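Local coordinates for protein possible MarR-transcriptional regulator (Streptomyces coelicolor, PDB 4B8X) that is of unknown function but, as a MarR family member with a winged helix motif, probably binds DNA and regulates transcription, at residues V27-L33 with A107-L112. Numbering follows the deposited sequence.
Sequences VVKPYGL and AATRDL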
ATOM      1  N   VAL A  27      10.490  -9.459  -7.749  1.00 13.36           N
ATOM      2  CA  VAL A  27      10.522 -10.877  -8.056  1.00 13.14           C
ATOM      3  C   VAL A  27       9.670 -11.190  -9.302  1.00 12.75           C
ATOM      4  O   VAL A  27      10.023 -12.064 -10.089  1.00 14.08           O
ATOM      5  CB  VAL A  27      10.051 -11.713  -6.843  1.00 13.06           C
ATOM      6  CG1 VAL A  27       9.884 -13.170  -7.209  1.00 14.83           C
ATOM      7  CG2 VAL A  27      11.002 -11.584  -5.661  1.00 14.64           C
ATOM      8  N   VAL A  28       8.529 -10.521  -9.466  1.00 11.86           N
ATOM      9  CA  VAL A  28       7.636 -10.860 -10.577  1.00 12.37           C
ATOM     10  C   VAL A  28       7.886 -10.035 -11.832  1.00 13.54           C
ATOM     11  O   VAL A  28       7.381 -10.380 -12.907  1.00 13.67           O
ATOM     12  CB  VAL A  28       6.139 -10.808 -10.175  1.00 11.85           C
ATOM     13  CG1 VAL A  28       5.871 -11.753  -9.014  1.00 13.20           C
ATOM     14  CG2 VAL A  28       5.671  -9.413  -9.837  1.00 13.35           C
ATOM     15  N   LYS A  29       8.704  -8.990 -11.731  1.00 13.93           N
ATOM     16  CA  LYS A  29       9.056  -8.154 -12.885  1.00 14.41           C
ATOM     17  C   LYS A  29       9.628  -8.931 -14.093  1.00 14.41           C
ATOM     18  O   LYS A  29       9.229  -8.636 -15.212  1.00 17.08           O
ATOM     19  CB  LYS A  29      10.001  -7.019 -12.459  1.00 15.78           C
ATOM     20  CG  LYS A  29      10.302  -5.984 -13.540  1.00 20.02           C
ATOM     21  CD  LYS A  29      11.330  -4.961 -13.063  1.00 23.78           C
ATOM     22  CE  LYS A  29      11.780  -4.013 -14.166  1.00 28.43           C
ATOM     23  NZ  LYS A  29      10.789  -2.918 -14.341  1.00 36.61           N
ATOM     24  N   PRO A  30      10.498  -9.934 -13.880  1.00 15.56           N
ATOM     25  CA  PRO A  30      11.030 -10.665 -15.045  1.00 17.49           C
ATOM     26  C   PRO A  30       9.959 -11.414 -15.846  1.00 16.84           C
ATOM     27  O   PRO A  30      10.193 -11.749 -17.008  1.00 20.47           O
ATOM     28  CB  PRO A  30      12.026 -11.642 -14.424  1.00 20.75           C
ATOM     29  CG  PRO A  30      12.409 -11.024 -13.133  1.00 19.52           C
ATOM     30  CD  PRO A  30      11.199 -10.301 -12.639  1.00 17.16           C
ATOM     31  N   TYR A  31       8.804 -11.672 -15.236  1.00 15.21           N
ATOM     32  CA  TYR A  31       7.672 -12.281 -15.930  1.00 17.36           C
ATOM     33  C   TYR A  31       6.761 -11.262 -16.623  1.00 17.53           C
ATOM     34  O   TYR A  31       5.726 -11.640 -17.184  1.00 19.30           O
ATOM     35  CB  TYR A  31       6.851 -13.109 -14.948  1.00 17.58           C
ATOM     36  CG  TYR A  31       7.665 -14.193 -14.318  1.00 16.38           C
ATOM     37  CD1 TYR A  31       7.946 -15.351 -15.013  1.00 19.09           C
ATOM     38  CD2 TYR A  31       8.207 -14.042 -13.043  1.00 16.71           C
ATOM     39  CE1 TYR A  31       8.726 -16.346 -14.445  1.00 19.97           C
ATOM     40  CE2 TYR A  31       8.985 -15.027 -12.465  1.00 16.89           C
ATOM     41  CZ  TYR A  31       9.245 -16.183 -13.180  1.00 17.69           C
ATOM     42  OH  TYR A  31      10.011 -17.180 -12.636  1.00 21.60           O
ATOM     43  N   GLY A  32       7.129  -9.984 -16.580  1.00 16.49           N
ATOM     44  CA  GLY A  32       6.310  -8.924 -17.154  1.00 18.74           C
ATOM     45  C   GLY A  32       5.144  -8.515 -16.262  1.00 17.51           C
ATOM     46  O   GLY A  32       4.234  -7.809 -16.701  1.00 21.60           O
ATOM     47  N   LEU A  33       5.186  -8.936 -14.999  1.00 15.15           N
ATOM     48  CA  LEU A  33       4.090  -8.698 -14.065  1.00 13.49           C
ATOM     49  C   LEU A  33       4.437  -7.618 -13.068  1.00 13.86           C
ATOM     50  O   LEU A  33       5.606  -7.361 -12.822  1.00 14.47           O
ATOM     51  CB  LEU A  33       3.789  -9.974 -13.257  1.00 13.41           C
ATOM     52  CG  LEU A  33       3.338 -11.189 -14.070  1.00 14.75           C
ATOM     53  CD1 LEU A  33       3.328 -12.416 -13.191  1.00 16.34           C
ATOM     54  CD2 LEU A  33       1.975 -10.950 -14.688  1.00 17.32           C
ATOM     55  N   ALA A 107       5.540 -20.360 -12.165  1.00 13.98           N
ATOM     56  CA  ALA A 107       6.932 -19.967 -12.050  1.00 14.37           C
ATOM     57  C   ALA A 107       7.099 -18.803 -11.072  1.00 14.30           C
ATOM     58  O   ALA A 107       8.018 -18.816 -10.231  1.00 14.95           O
ATOM     59  CB  ALA A 107       7.496 -19.625 -13.418  1.00 17.51           C
ATOM     60  N   ALA A 108       6.226 -17.801 -11.178  1.00 12.76           N
ATOM     61  CA  ALA A 108       6.323 -16.642 -10.290  1.00 13.35           C
ATOM     62  C   ALA A 108       6.067 -17.057  -8.829  1.00 12.45           C
ATOM     63  O   ALA A 108       6.754 -16.572  -7.927  1.00 13.00           O
ATOM     64  CB  ALA A 108       5.334 -15.573 -10.755  1.00 14.43           C
ATOM     65  N   THR A 109       5.084 -17.925  -8.599  1.00 13.13           N
ATOM     66  CA  THR A 109       4.811 -18.407  -7.250  1.00 12.41           C
ATOM     67  C   THR A 109       6.000 -19.142  -6.640  1.00 13.85           C
ATOM     68  O   THR A 109       6.326 -18.934  -5.470  1.00 13.57           O
ATOM     69  CB  THR A 109       3.552 -19.278  -7.209  1.00 15.22           C
ATOM     70  OG1 THR A 109       2.454 -18.475  -7.648  1.00 15.91           O
ATOM     71  CG2 THR A 109       3.279 -19.843  -5.805  1.00 16.74           C
ATOM     72  N   ARG A 110       6.648 -19.995  -7.427  1.00 14.48           N
ATOM     73  CA  ARG A 110       7.826 -20.692  -6.906  0.50 14.46           C
ATOM     74  C   ARG A 110       8.911 -19.703  -6.499  1.00 14.02           C
ATOM     75  O   ARG A 110       9.506 -19.876  -5.438  1.00 15.23           O
ATOM     76  CB  ARG A 110       8.393 -21.691  -7.907  0.50 15.61           C
ATOM     77  CG  ARG A 110       9.524 -22.552  -7.361  0.50 20.05           C
ATOM     78  CD  ARG A 110      10.708 -22.592  -8.317  0.50 20.88           C
ATOM     79  NE  ARG A 110      11.480 -21.357  -8.240  0.50 22.03           N
ATOM     80  CZ  ARG A 110      12.403 -21.105  -7.323  0.50 22.24           C
ATOM     81  NH1 ARG A 110      12.708 -22.026  -6.406  0.50 25.98           N
ATOM     82  NH2 ARG A 110      13.042 -19.941  -7.337  0.50 24.12           N
ATOM     83  N   ASP A 111       9.140 -18.667  -7.304  1.00 13.09           N
ATOM     84  CA  ASP A 111      10.135 -17.669  -6.953  1.00 13.81           C
ATOM     85  C   ASP A 111       9.748 -16.900  -5.679  1.00 12.12           C
ATOM     86  O   ASP A 111      10.591 -16.678  -4.808  1.00 13.30           O
ATOM     87  CB  ASP A 111      10.324 -16.671  -8.094  1.00 15.78           C
ATOM     88  CG  ASP A 111      11.067 -17.230  -9.293  1.00 18.28           C
ATOM     89  OD1 ASP A 111      11.567 -18.370  -9.236  1.00 20.60           O
ATOM     90  OD2 ASP A 111      11.129 -16.484 -10.297  1.00 20.84           O
ATOM     91  N   LEU A 112       8.484 -16.478  -5.577  1.00 12.10           N
ATOM     92  CA  LEU A 112       8.003 -15.741  -4.395  1.00 11.30           C
ATOM     93  C   LEU A 112       8.119 -16.598  -3.133  1.00 12.16           C
ATOM     94  O   LEU A 112       8.533 -16.123  -2.070  1.00 13.33           O
ATOM     95  CB  LEU A 112       6.563 -15.255  -4.597  1.00 10.74           C
ATOM     96  CG  LEU A 112       6.435 -14.134  -5.619  1.00 10.57           C
ATOM     97  CD1 LEU A 112       5.027 -14.079  -6.145  1.00 11.58           C
ATOM     98  CD2 LEU A 112       6.857 -12.827  -4.973  1.00 12.31           C
TER
HETATM   99  O   HOH W   1      12.060 -13.899 -10.240  1.00 18.76           O
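V27 and V28 lie near the end of the long helix 5-28, and a 3-10 turn at 29-31 follows. Residues 107-112 are one and a half turns of helix 99-114. The backbones come closest at V28 and A108, whose CA atoms are 5.9 Å apart. V28 CG1 packs on L112 CD1 at 3.8 Å, and V27 CG1 lies 3.6 Å from D111 CB. The Y31 ring lies against A107 and A108, with the backbone N of A108 over one face. Its OH donates a hydrogen bond to D111 OD2 at 2.7 Å. A water also bridges D111 OD2 and V27 O, at 2.7 Å from each. In the conformer given, R110 NH2 of the same helix makes a salt bridge to D111 OD1 at 2.9 Å. Y38 of helix 35-45 covers A108 and L112. The contact thus joins the N-terminal and C-terminal helical parts of the MarR fold: beside a small apolar patch, one carboxylate oxygen of D111 holds Y31 directly and V27 O through water.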